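PDB 4QAS: CT263 from Chlamydia trachomatis, which probably hydrolyses the N-glycosidic bond of a futalosine-type nucleoside, as an MTAN-like nucleosidase supporting menaquinone synthesis through the futalosine pathway. Local coordinates for residues Lys89-Leu99 with Pro113-Ser124; Ser159-Tyr167 with Leu183-Ile194. The protein carries 1 engineered substitution. All coordinates share one frame; numbering follows the deposited sequence. Where two conformers were deposited one is given.

Contact 1: residues Lys89-Leu99 with Pro113-Ser124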
loop_
_atom_site.group_PDB
_atom_site.type_symbol
_atom_site.label_atom_id
_atom_site.label_comp_id
_atom_site.label_asym_id
_atom_site.label_seq_id
_atom_site.Cartn_x
_atom_site.Cartn_y
_atom_site.Cartn_z
ATOM N N LYS A 89 16.125 -2.301 -4.840
ATOM C CA LYS A 89 15.590 -3.653 -4.934
ATOM C C LYS A 89 15.302 -4.180 -3.533
ATOM O O LYS A 89 16.124 -4.041 -2.623
ATOM C CB LYS A 89 16.568 -4.579 -5.644
ATOM C CG LYS A 89 16.052 -5.978 -5.854
ATOM C CD LYS A 89 16.882 -6.757 -6.831
ATOM C CE LYS A 89 16.415 -8.176 -6.916
ATOM N NZ LYS A 89 15.069 -8.290 -7.520
ATOM N N THR A 90 14.147 -4.798 -3.362
ATOM C CA THR A 90 13.693 -5.289 -2.078
ATOM C C THR A 90 14.030 -6.764 -1.948
ATOM O O THR A 90 13.716 -7.552 -2.842
ATOM C CB THR A 90 12.189 -5.076 -1.986
ATOM O OG1 THR A 90 11.905 -3.719 -2.358
ATOM C CG2 THR A 90 11.706 -5.396 -0.593
ATOM N N TYR A 91 14.663 -7.127 -0.843
ATOM C CA TYR A 91 15.030 -8.495 -0.537
ATOM C C TYR A 91 14.404 -8.897 0.784
ATOM O O TYR A 91 14.095 -8.058 1.628
ATOM C CB TYR A 91 16.545 -8.618 -0.384
ATOM C CG TYR A 91 17.312 -8.380 -1.638
ATOM C CD1 TYR A 91 17.733 -7.114 -2.008
ATOM C CD2 TYR A 91 17.668 -9.447 -2.462
ATOM C CE1 TYR A 91 18.470 -6.911 -3.147
ATOM C CE2 TYR A 91 18.418 -9.252 -3.606
ATOM C CZ TYR A 91 18.813 -7.974 -3.957
ATOM O OH TYR A 91 19.565 -7.715 -5.093
ATOM N N THR A 92 14.253 -10.205 0.935
ATOM C CA THR A 92 14.027 -10.799 2.241
ATOM C C THR A 92 15.304 -11.472 2.710
ATOM O O THR A 92 16.092 -11.952 1.905
ATOM C CB THR A 92 12.830 -11.764 2.231
ATOM O OG1 THR A 92 12.535 -12.125 3.595
ATOM C CG2 THR A 92 13.050 -12.977 1.372
ATOM N N ILE A 93 15.520 -11.477 4.006
ATOM C CA ILE A 93 16.783 -11.935 4.597
ATOM C C ILE A 93 16.675 -13.372 5.084
ATOM O O ILE A 93 15.685 -13.766 5.725
ATOM C CB ILE A 93 17.182 -10.980 5.726
ATOM C CG1 ILE A 93 17.248 -9.548 5.206
ATOM C CG2 ILE A 93 18.465 -11.431 6.383
ATOM C CD1 ILE A 93 18.174 -9.347 3.987
ATOM N N THR A 94 17.706 -14.171 4.797
ATOM C CA THR A 94 17.758 -15.547 5.270
ATOM C C THR A 94 18.495 -15.651 6.589
ATOM O O THR A 94 18.086 -16.416 7.464
ATOM C CB THR A 94 18.430 -16.422 4.212
ATOM O OG1 THR A 94 19.719 -15.885 3.894
ATOM C CG2 THR A 94 17.581 -16.438 2.945
ATOM N N SER A 95 19.601 -14.937 6.736
ATOM C CA SER A 95 20.315 -14.879 8.000
ATOM C C SER A 95 20.932 -13.500 8.137
ATOM O O SER A 95 21.220 -12.820 7.151
ATOM C CB SER A 95 21.367 -15.982 8.130
ATOM O OG SER A 95 22.476 -15.681 7.322
ATOM N N VAL A 96 21.100 -13.092 9.387
ATOM C CA VAL A 96 21.699 -11.821 9.724
ATOM C C VAL A 96 22.872 -12.074 10.667
ATOM O O VAL A 96 22.756 -12.859 11.627
ATOM C CB VAL A 96 20.662 -10.856 10.322
ATOM C CG1 VAL A 96 19.978 -11.447 11.554
ATOM C CG2 VAL A 96 21.291 -9.515 10.596
ATOM N N LYS A 97 23.991 -11.434 10.385
ATOM C CA LYS A 97 25.210 -11.539 11.182
ATOM C C LYS A 97 25.480 -10.179 11.796
ATOM O O LYS A 97 25.464 -9.175 11.081
ATOM C CB LYS A 97 26.417 -11.826 10.277
ATOM C CG LYS A 97 26.504 -13.182 9.611
ATOM C CD LYS A 97 27.861 -13.341 8.899
ATOM C CE LYS A 97 28.068 -12.287 7.809
ATOM N NZ LYS A 97 29.352 -12.436 7.067
ATOM N N GLU A 98 25.767 -10.130 13.094
ATOM C CA GLU A 98 26.395 -8.952 13.683
ATOM C C GLU A 98 27.893 -9.141 13.555
ATOM O O GLU A 98 28.425 -10.219 13.878
ATOM C CB GLU A 98 26.017 -8.785 15.151
ATOM C CG GLU A 98 26.602 -7.522 15.821
ATOM C CD GLU A 98 25.885 -6.227 15.421
ATOM O OE1 GLU A 98 24.651 -6.251 15.252
ATOM O OE2 GLU A 98 26.549 -5.176 15.280
ATOM N N LEU A 99 28.582 -8.107 13.126
ATOM C CA LEU A 99 30.022 -8.158 13.001
ATOM C C LEU A 99 30.620 -7.021 13.816
ATOM O O LEU A 99 30.189 -5.864 13.697
ATOM C CB LEU A 99 30.425 -8.021 11.537
ATOM C CG LEU A 99 31.903 -7.919 11.234
ATOM C CD1 LEU A 99 32.649 -9.171 11.618
ATOM C CD2 LEU A 99 32.106 -7.639 9.741
ATOM N N PRO A 113 12.219 -16.177 5.995
ATOM C CA PRO A 113 12.060 -15.451 4.734
ATOM C C PRO A 113 10.599 -15.240 4.380
ATOM O O PRO A 113 9.733 -16.079 4.621
ATOM C CB PRO A 113 12.746 -16.348 3.698
ATOM C CG PRO A 113 13.485 -17.356 4.468
ATOM C CD PRO A 113 12.754 -17.526 5.764
ATOM N N ILE A 114 10.348 -14.094 3.777
ATOM C CA ILE A 114 9.020 -13.697 3.327
ATOM C C ILE A 114 8.795 -14.282 1.944
ATOM O O ILE A 114 9.686 -14.182 1.084
ATOM C CB ILE A 114 8.937 -12.172 3.291
ATOM C CG1 ILE A 114 8.961 -11.664 4.727
ATOM C CG2 ILE A 114 7.699 -11.680 2.522
ATOM C CD1 ILE A 114 9.395 -10.282 4.847
ATOM N N PRO A 115 7.628 -14.849 1.676
ATOM C CA PRO A 115 7.365 -15.411 0.348
ATOM C C PRO A 115 7.482 -14.368 -0.752
ATOM O O PRO A 115 7.141 -13.194 -0.572
ATOM C CB PRO A 115 5.920 -15.900 0.455
ATOM C CG PRO A 115 5.648 -16.058 1.902
ATOM C CD PRO A 115 6.497 -15.062 2.607
ATOM N N ARG A 116 7.959 -14.820 -1.913
ATOM C CA ARG A 116 7.977 -14.084 -3.173
ATOM C C ARG A 116 8.957 -12.919 -3.203
ATOM O O ARG A 116 8.960 -12.154 -4.178
ATOM C CB ARG A 116 6.586 -13.625 -3.597
ATOM C CG ARG A 116 5.755 -14.826 -4.023
ATOM C CD ARG A 116 4.363 -14.454 -4.427
ATOM N NE ARG A 116 3.610 -13.868 -3.321
ATOM C CZ ARG A 116 2.903 -14.563 -2.431
ATOM N NH1 ARG A 116 2.841 -15.888 -2.498
ATOM N NH2 ARG A 116 2.256 -13.925 -1.465
ATOM N N LEU A 117 9.774 -12.775 -2.217
ATOM C CA LEU A 117 10.886 -11.831 -2.258
ATOM C C LEU A 117 12.189 -12.586 -2.491
ATOM O O LEU A 117 12.349 -13.724 -2.015
ATOM C CB LEU A 117 11.009 -11.008 -0.970
ATOM C CG LEU A 117 9.921 -9.929 -0.791
ATOM C CD1 LEU A 117 10.049 -9.296 0.590
ATOM C CD2 LEU A 117 10.001 -8.855 -1.853
ATOM N N PRO A 118 13.119 -11.993 -3.236
ATOM C CA PRO A 118 14.414 -12.638 -3.442
ATOM C C PRO A 118 15.236 -12.644 -2.173
ATOM O O PRO A 118 15.132 -11.758 -1.327
ATOM C CB PRO A 118 15.071 -11.783 -4.524
ATOM C CG PRO A 118 14.441 -10.446 -4.362
ATOM C CD PRO A 118 13.051 -10.671 -3.886
ATOM N N LEU A 119 16.077 -13.668 -2.060
ATOM C CA LEU A 119 16.809 -13.932 -0.831
ATOM C C LEU A 119 18.130 -13.176 -0.801
ATOM O O LEU A 119 18.831 -13.066 -1.819
ATOM C CB LEU A 119 17.069 -15.433 -0.717
ATOM C CG LEU A 119 15.855 -16.355 -0.852
ATOM C CD1 LEU A 119 16.270 -17.814 -0.752
ATOM C CD2 LEU A 119 14.833 -16.017 0.200
ATOM N N ALA A 120 18.522 -12.739 0.393
ATOM C CA ALA A 120 19.830 -12.125 0.599
ATOM C C ALA A 120 20.281 -12.351 2.033
ATOM O O ALA A 120 19.469 -12.596 2.935
ATOM C CB ALA A 120 19.821 -10.621 0.323
ATOM N N GLN A 121 21.584 -12.219 2.242
ATOM C CA GLN A 121 22.189 -12.236 3.569
ATOM C C GLN A 121 22.486 -10.818 4.011
ATOM O O GLN A 121 22.756 -9.935 3.185
ATOM C CB GLN A 121 23.492 -13.022 3.562
ATOM C CG GLN A 121 23.271 -14.528 3.392
ATOM C CD GLN A 121 24.564 -15.329 3.385
ATOM O OE1 GLN A 121 25.585 -14.878 2.867
ATOM N NE2 GLN A 121 24.521 -16.530 3.961
ATOM N N LEU A 122 22.365 -10.586 5.315
ATOM C CA LEU A 122 22.479 -9.259 5.912
ATOM C C LEU A 122 23.576 -9.301 6.963
ATOM O O LEU A 122 23.681 -10.264 7.720
ATOM C CB LEU A 122 21.180 -8.891 6.583
ATOM C CG LEU A 122 21.114 -7.511 7.229
ATOM C CD1 LEU A 122 21.306 -6.384 6.195
ATOM C CD2 LEU A 122 19.818 -7.374 7.943
ATOM N N THR A 123 24.409 -8.267 6.993
ATOM C CA THR A 123 25.343 -8.034 8.079
ATOM C C THR A 123 24.983 -6.716 8.725
ATOM O O THR A 123 24.747 -5.735 8.021
ATOM C CB THR A 123 26.764 -7.967 7.563
ATOM O OG1 THR A 123 27.103 -9.231 7.008
ATOM C CG2 THR A 123 27.748 -7.676 8.676
ATOM N N SER A 124 24.957 -6.703 10.054
ATOM C CA SER A 124 24.654 -5.512 10.839
ATOM C C SER A 124 25.933 -5.033 11.489
ATOM O O SER A 124 26.655 -5.825 12.096
ATOM C CB SER A 124 23.641 -5.806 11.948
ATOM O OG SER A 124 22.404 -6.241 11.415
HETATM O O HOH W 1 21.815 -17.237 5.181
HETATM O O HOH W 2 24.334 -13.072 6.990
#

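Contact 2: residues Ser159-Tyr167 with Leu183-Ile194. Engineered in segment 159-167: Asn166 (natural residue Asp).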
loop_
_atom_site.group_PDB
_atom_site.type_symbol
_atom_site.label_atom_id
_atom_site.label_comp_id
_atom_site.label_asym_id
_atom_site.label_seq_id
_atom_site.Cartn_x
_atom_site.Cartn_y
_atom_site.Cartn_z
ATOM N N SER A 159 10.888 -11.678 10.591
ATOM C CA SER A 159 11.221 -11.598 9.181
ATOM C C SER A 159 11.771 -10.220 8.896
ATOM O O SER A 159 11.550 -9.282 9.653
ATOM C CB SER A 159 9.992 -11.841 8.302
ATOM O OG SER A 159 9.458 -13.112 8.477
ATOM N N MET A 160 12.527 -10.111 7.814
ATOM C CA MET A 160 13.175 -8.871 7.437
ATOM C C MET A 160 12.978 -8.588 5.971
ATOM O O MET A 160 13.095 -9.478 5.143
ATOM C CB MET A 160 14.665 -8.969 7.644
ATOM C CG MET A 160 15.085 -8.667 9.010
ATOM S SD MET A 160 16.828 -8.800 9.181
ATOM C CE MET A 160 16.957 -8.991 10.952
ATOM N N ILE A 161 12.672 -7.344 5.687
ATOM C CA ILE A 161 12.618 -6.782 4.341
ATOM C C ILE A 161 13.681 -5.696 4.311
ATOM O O ILE A 161 13.657 -4.781 5.137
ATOM C CB ILE A 161 11.257 -6.139 4.051
ATOM C CG1 ILE A 161 10.138 -7.168 4.161
ATOM C CG2 ILE A 161 11.256 -5.519 2.667
ATOM C CD1 ILE A 161 8.729 -6.568 4.204
ATOM N N LYS A 162 14.612 -5.795 3.370
ATOM C CA LYS A 162 15.649 -4.788 3.227
ATOM C C LYS A 162 15.694 -4.345 1.776
ATOM O O LYS A 162 15.783 -5.173 0.878
ATOM C CB LYS A 162 17.011 -5.310 3.677
ATOM C CG LYS A 162 17.034 -5.694 5.159
ATOM C CD LYS A 162 17.124 -4.501 6.106
ATOM C CE LYS A 162 16.645 -4.860 7.527
ATOM N NZ LYS A 162 17.006 -3.850 8.534
ATOM N N VAL A 163 15.657 -3.029 1.574
ATOM C CA VAL A 163 15.768 -2.445 0.238
ATOM C C VAL A 163 17.165 -1.862 0.088
ATOM O O VAL A 163 17.645 -1.162 0.972
ATOM C CB VAL A 163 14.672 -1.401 -0.034
ATOM C CG1 VAL A 163 14.744 -0.242 0.893
ATOM C CG2 VAL A 163 14.737 -0.931 -1.485
ATOM N N SER A 164 17.828 -2.204 -1.012
ATOM C CA SER A 164 19.183 -1.706 -1.268
ATOM C C SER A 164 19.155 -0.201 -1.511
ATOM O O SER A 164 18.503 0.289 -2.448
ATOM C CB SER A 164 19.783 -2.456 -2.439
ATOM O OG SER A 164 18.883 -2.477 -3.507
ATOM N N SER A 165 19.828 0.542 -0.633
ATOM C CA SER A 165 19.679 1.979 -0.562
ATOM C C SER A 165 20.841 2.767 -1.127
ATOM O O SER A 165 20.676 3.957 -1.385
ATOM C CB SER A 165 19.434 2.401 0.886
ATOM O OG SER A 165 20.471 1.991 1.747
ATOM N N ASN A 166 22.000 2.141 -1.298
ATOM C CA ASN A 166 23.224 2.822 -1.692
ATOM C C ASN A 166 24.321 1.785 -1.732
ATOM O O ASN A 166 24.211 0.724 -1.102
ATOM C CB ASN A 166 23.609 3.898 -0.689
ATOM C CG ASN A 166 23.915 3.340 0.699
ATOM O OD1 ASN A 166 23.000 3.043 1.476
ATOM N ND2 ASN A 166 25.192 3.211 1.036
ATOM N N TYR A 167 25.374 2.076 -2.498
ATOM C CA TYR A 167 26.598 1.305 -2.421
ATOM C C TYR A 167 27.442 1.823 -1.262
ATOM O O TYR A 167 27.387 3.003 -0.901
ATOM C CB TYR A 167 27.372 1.327 -3.757
ATOM C CG TYR A 167 26.581 0.592 -4.801
ATOM C CD1 TYR A 167 26.350 -0.778 -4.657
ATOM C CD2 TYR A 167 26.008 1.245 -5.882
ATOM C CE1 TYR A 167 25.582 -1.472 -5.554
ATOM C CE2 TYR A 167 25.217 0.555 -6.793
ATOM C CZ TYR A 167 24.999 -0.807 -6.609
ATOM O OH TYR A 167 24.187 -1.461 -7.513
ATOM N N LEU A 183 12.830 4.840 -1.457
ATOM C CA LEU A 183 13.227 3.652 -0.717
ATOM C C LEU A 183 12.151 3.250 0.288
ATOM O O LEU A 183 11.819 2.073 0.412
ATOM C CB LEU A 183 14.575 3.907 -0.041
ATOM C CG LEU A 183 15.764 4.031 -0.991
ATOM C CD1 LEU A 183 16.901 4.750 -0.250
ATOM C CD2 LEU A 183 16.134 2.655 -1.457
ATOM N N SER A 184 11.617 4.211 1.020
ATOM C CA SER A 184 10.553 3.932 1.973
ATOM C C SER A 184 9.316 3.385 1.271
ATOM O O SER A 184 8.632 2.496 1.797
ATOM C CB SER A 184 10.256 5.222 2.715
ATOM O OG SER A 184 9.246 5.070 3.708
ATOM N N GLN A 185 9.027 3.893 0.073
ATOM C CA GLN A 185 7.898 3.407 -0.704
ATOM C C GLN A 185 8.078 1.943 -1.079
ATOM O O GLN A 185 7.105 1.174 -1.056
ATOM C CB GLN A 185 7.686 4.301 -1.931
ATOM C CG GLN A 185 6.513 3.906 -2.761
ATOM C CD GLN A 185 5.200 4.153 -2.069
ATOM O OE1 GLN A 185 5.094 5.001 -1.165
ATOM N NE2 GLN A 185 4.153 3.440 -2.491
ATOM N N LYS A 186 9.301 1.530 -1.436
ATOM C CA LYS A 186 9.543 0.114 -1.722
ATOM C C LYS A 186 9.208 -0.751 -0.524
ATOM O O LYS A 186 8.650 -1.839 -0.671
ATOM C CB LYS A 186 10.994 -0.127 -2.129
ATOM C CG LYS A 186 11.402 0.446 -3.461
ATOM C CD LYS A 186 10.665 -0.181 -4.639
ATOM C CE LYS A 186 11.063 -1.626 -4.882
ATOM N NZ LYS A 186 10.376 -2.189 -6.084
ATOM N N LEU A 187 9.589 -0.314 0.666
ATOM C CA LEU A 187 9.250 -1.087 1.859
ATOM C C LEU A 187 7.740 -1.224 2.026
ATOM O O LEU A 187 7.239 -2.302 2.336
ATOM C CB LEU A 187 9.881 -0.454 3.090
ATOM C CG LEU A 187 11.410 -0.419 3.073
ATOM C CD1 LEU A 187 11.882 0.290 4.283
ATOM C CD2 LEU A 187 12.019 -1.804 2.970
ATOM N N ALA A 188 6.992 -0.136 1.823
ATOM C CA ALA A 188 5.544 -0.167 1.969
ATOM C C ALA A 188 4.931 -1.134 0.982
ATOM O O ALA A 188 4.013 -1.892 1.322
ATOM C CB ALA A 188 4.970 1.241 1.792
ATOM N N GLU A 189 5.443 -1.122 -0.254
ATOM C CA GLU A 189 4.921 -2.003 -1.279
ATOM C C GLU A 189 5.171 -3.464 -0.947
ATOM O O GLU A 189 4.371 -4.335 -1.312
ATOM C CB GLU A 189 5.503 -1.589 -2.629
ATOM C CG GLU A 189 4.953 -0.233 -3.046
ATOM C CD GLU A 189 5.627 0.371 -4.249
ATOM O OE1 GLU A 189 6.589 -0.236 -4.778
ATOM O OE2 GLU A 189 5.197 1.470 -4.657
ATOM N N ALA A 190 6.271 -3.763 -0.264
ATOM C CA ALA A 190 6.538 -5.140 0.129
ATOM C C ALA A 190 5.745 -5.557 1.360
ATOM O O ALA A 190 5.385 -6.739 1.489
ATOM C CB ALA A 190 8.024 -5.310 0.398
ATOM N N ILE A 191 5.469 -4.622 2.278
ATOM C CA ILE A 191 4.724 -4.954 3.495
ATOM C C ILE A 191 3.278 -5.298 3.175
ATOM O O ILE A 191 2.686 -6.199 3.793
ATOM C CB ILE A 191 4.852 -3.801 4.506
ATOM C CG1 ILE A 191 6.272 -3.818 5.087
ATOM C CG2 ILE A 191 3.773 -3.923 5.602
ATOM C CD1 ILE A 191 6.643 -2.621 5.885
ATOM N N PHE A 192 2.673 -4.593 2.228
ATOM C CA PHE A 192 1.240 -4.762 2.041
ATOM C C PHE A 192 0.816 -6.200 1.777
ATOM O O PHE A 192 -0.144 -6.654 2.416
ATOM C CB PHE A 192 0.702 -3.822 0.967
ATOM C CG PHE A 192 -0.752 -3.977 0.792
ATOM C CD1 PHE A 192 -1.628 -3.409 1.700
ATOM C CD2 PHE A 192 -1.252 -4.791 -0.195
ATOM C CE1 PHE A 192 -2.995 -3.607 1.573
ATOM C CE2 PHE A 192 -2.596 -4.983 -0.328
ATOM C CZ PHE A 192 -3.472 -4.395 0.552
ATOM N N PRO A 193 1.414 -6.946 0.842
ATOM C CA PRO A 193 0.897 -8.305 0.608
ATOM C C PRO A 193 1.080 -9.232 1.794
ATOM O O PRO A 193 0.309 -10.191 1.939
ATOM C CB PRO A 193 1.665 -8.779 -0.638
ATOM C CG PRO A 193 2.856 -7.916 -0.722
ATOM C CD PRO A 193 2.439 -6.566 -0.147
ATOM N N ILE A 194 2.058 -8.965 2.658
ATOM C CA ILE A 194 2.193 -9.752 3.879
ATOM C C ILE A 194 1.007 -9.495 4.794
ATOM O O ILE A 194 0.344 -10.430 5.256
ATOM C CB ILE A 194 3.514 -9.452 4.596
ATOM C CG1 ILE A 194 4.688 -9.547 3.623
ATOM C CG2 ILE A 194 3.659 -10.431 5.770
ATOM C CD1 ILE A 194 5.990 -9.053 4.221
#

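Contact 1: residues Lys89-Leu99 with Pro113-Ser124
Thr92 faces the turn that leads into strand 119-124, and its two branches divide the work. This is a parallel beta pairing within the central mixed sheet, consistent with the alpha/beta fold of the nucleoside phosphorylase/MTAN family, interrupted by a beta bulge where strand 90-99 turns a corner at Thr94. The N-H of Ile114 reaches Thr92 OG1 at 2.9 Å, nearly straight at 171°; a chi1 of -170° turns that oxygen away from Thr92 N and toward the turn. The same hydroxyl also bonds Met160 O on the neighbouring strand 158-167, so it is held from the turn on one hand and from that strand on the other. CG2 turns the other way and lies 3.7 Å from Leu117 CB and equally close to Leu119 CD2. Thr94 CG2 crosses the Leu119 side chain at about a right angle.

On the face carrying Ile93, Ala120 and Leu122, the packing is mostly apolar. The Tyr91 ring brings its CD2 corner obliquely to within 3.7 Å of Ala120 CB, while Pro118 O sits near the ring plane at its edge. Ile93 lays CG2 against Leu122 CB, the two side chains slanting across one another; beyond the bulge, Val96 and Leu122 run side by side and point the same way, with CG2 of Val96 3.7 Å from CD2 of Leu122. Leu139 and Met160 also border Leu122.

The backbone ladder resumes after the shift in register, from Ser95 O to Leu99 N. Over the corner, one water accepts from Gln121 NE2 at 3.1 Å and donates to Ser95 OG, which also hydrogen-bonds Glu108 OE1. Farther along, Lys97 bends at chi3 (-61°), bringing its CE within 3.3 Å of Thr123 OG1.

Contact 2: residues Ser159-Tyr167 with Leu183-Ile194
Ile161 reaches from strand 159-167 into helix 183-194, and its two branches meet different residues. Its CB is directed at the helix. From there CG2, anti to the backbone N, passes alongside Leu187, the two side chains running in opposite directions with 3.8 Å between Ile161 CG2 and Leu187 CD2. The same methyl rests 4.0 Å from Ala190 CB. The other branch, CG1, stands beside the backbone N (chi1 -60°) and carries CD1 on toward the C-terminal part of helix 183-194. There CD1 slants across Ile191, 3.8 Å from its CG1, and meets Ile194 tip to tip, CD1 to CD1 at 3.7 Å.

This is the helix-on-sheet layer of an alpha/beta fold: helix 180-197 covers one face of the mixed sheet, its segment running roughly antiparallel to the strand at 151°, with the axes 8.5 Å apart. No hydrogen bond crosses between the segments. Two residues farther along, Val163 points the same way as Ile161 and straddles the helix side chains: CG1 lies against Leu187 CD2, while CG2 sits 3.8 Å from Leu183 CD2 and crosses the base of Lys186 at about a right angle. Lys186 then bends away at chi2 and chi3.

Leu183 ends the row, its CD1 resting 3.6 Å from Ser165 CB. Ser165 OG turns instead to the engineered Asn166, donating to OD1 at 2.8 Å, while Asn166 ND2 bonds Tyr167 O from above the carbonyl plane. Elsewhere on the helix, Phe192 meets Phe192 of the second subunit edge-to-face.

Contact 1 closes along the chain before contact 2 opens, and their centres lie 11 Å apart. Both use the same mixed sheet, where strands 90-99 and 158-167 are antiparallel neighbours: Tyr91 N lies 2.8 Å from Lys162 O, and Lys89 O is 3.0 Å from Ser164 N, both probable hydrogen bonds. Contact 1 widens the sheet by pairing strand 119-124 with strand 90-99, whereas contact 2 covers a face of it with helix 180-197. Ile161 joins the two, since Thr90 and Ile114 of contact 1 pack on its side chain. Helix 180-197 lies between the sheet and the second subunit, with Gln185, Glu189 and Phe192 within reach of the latter.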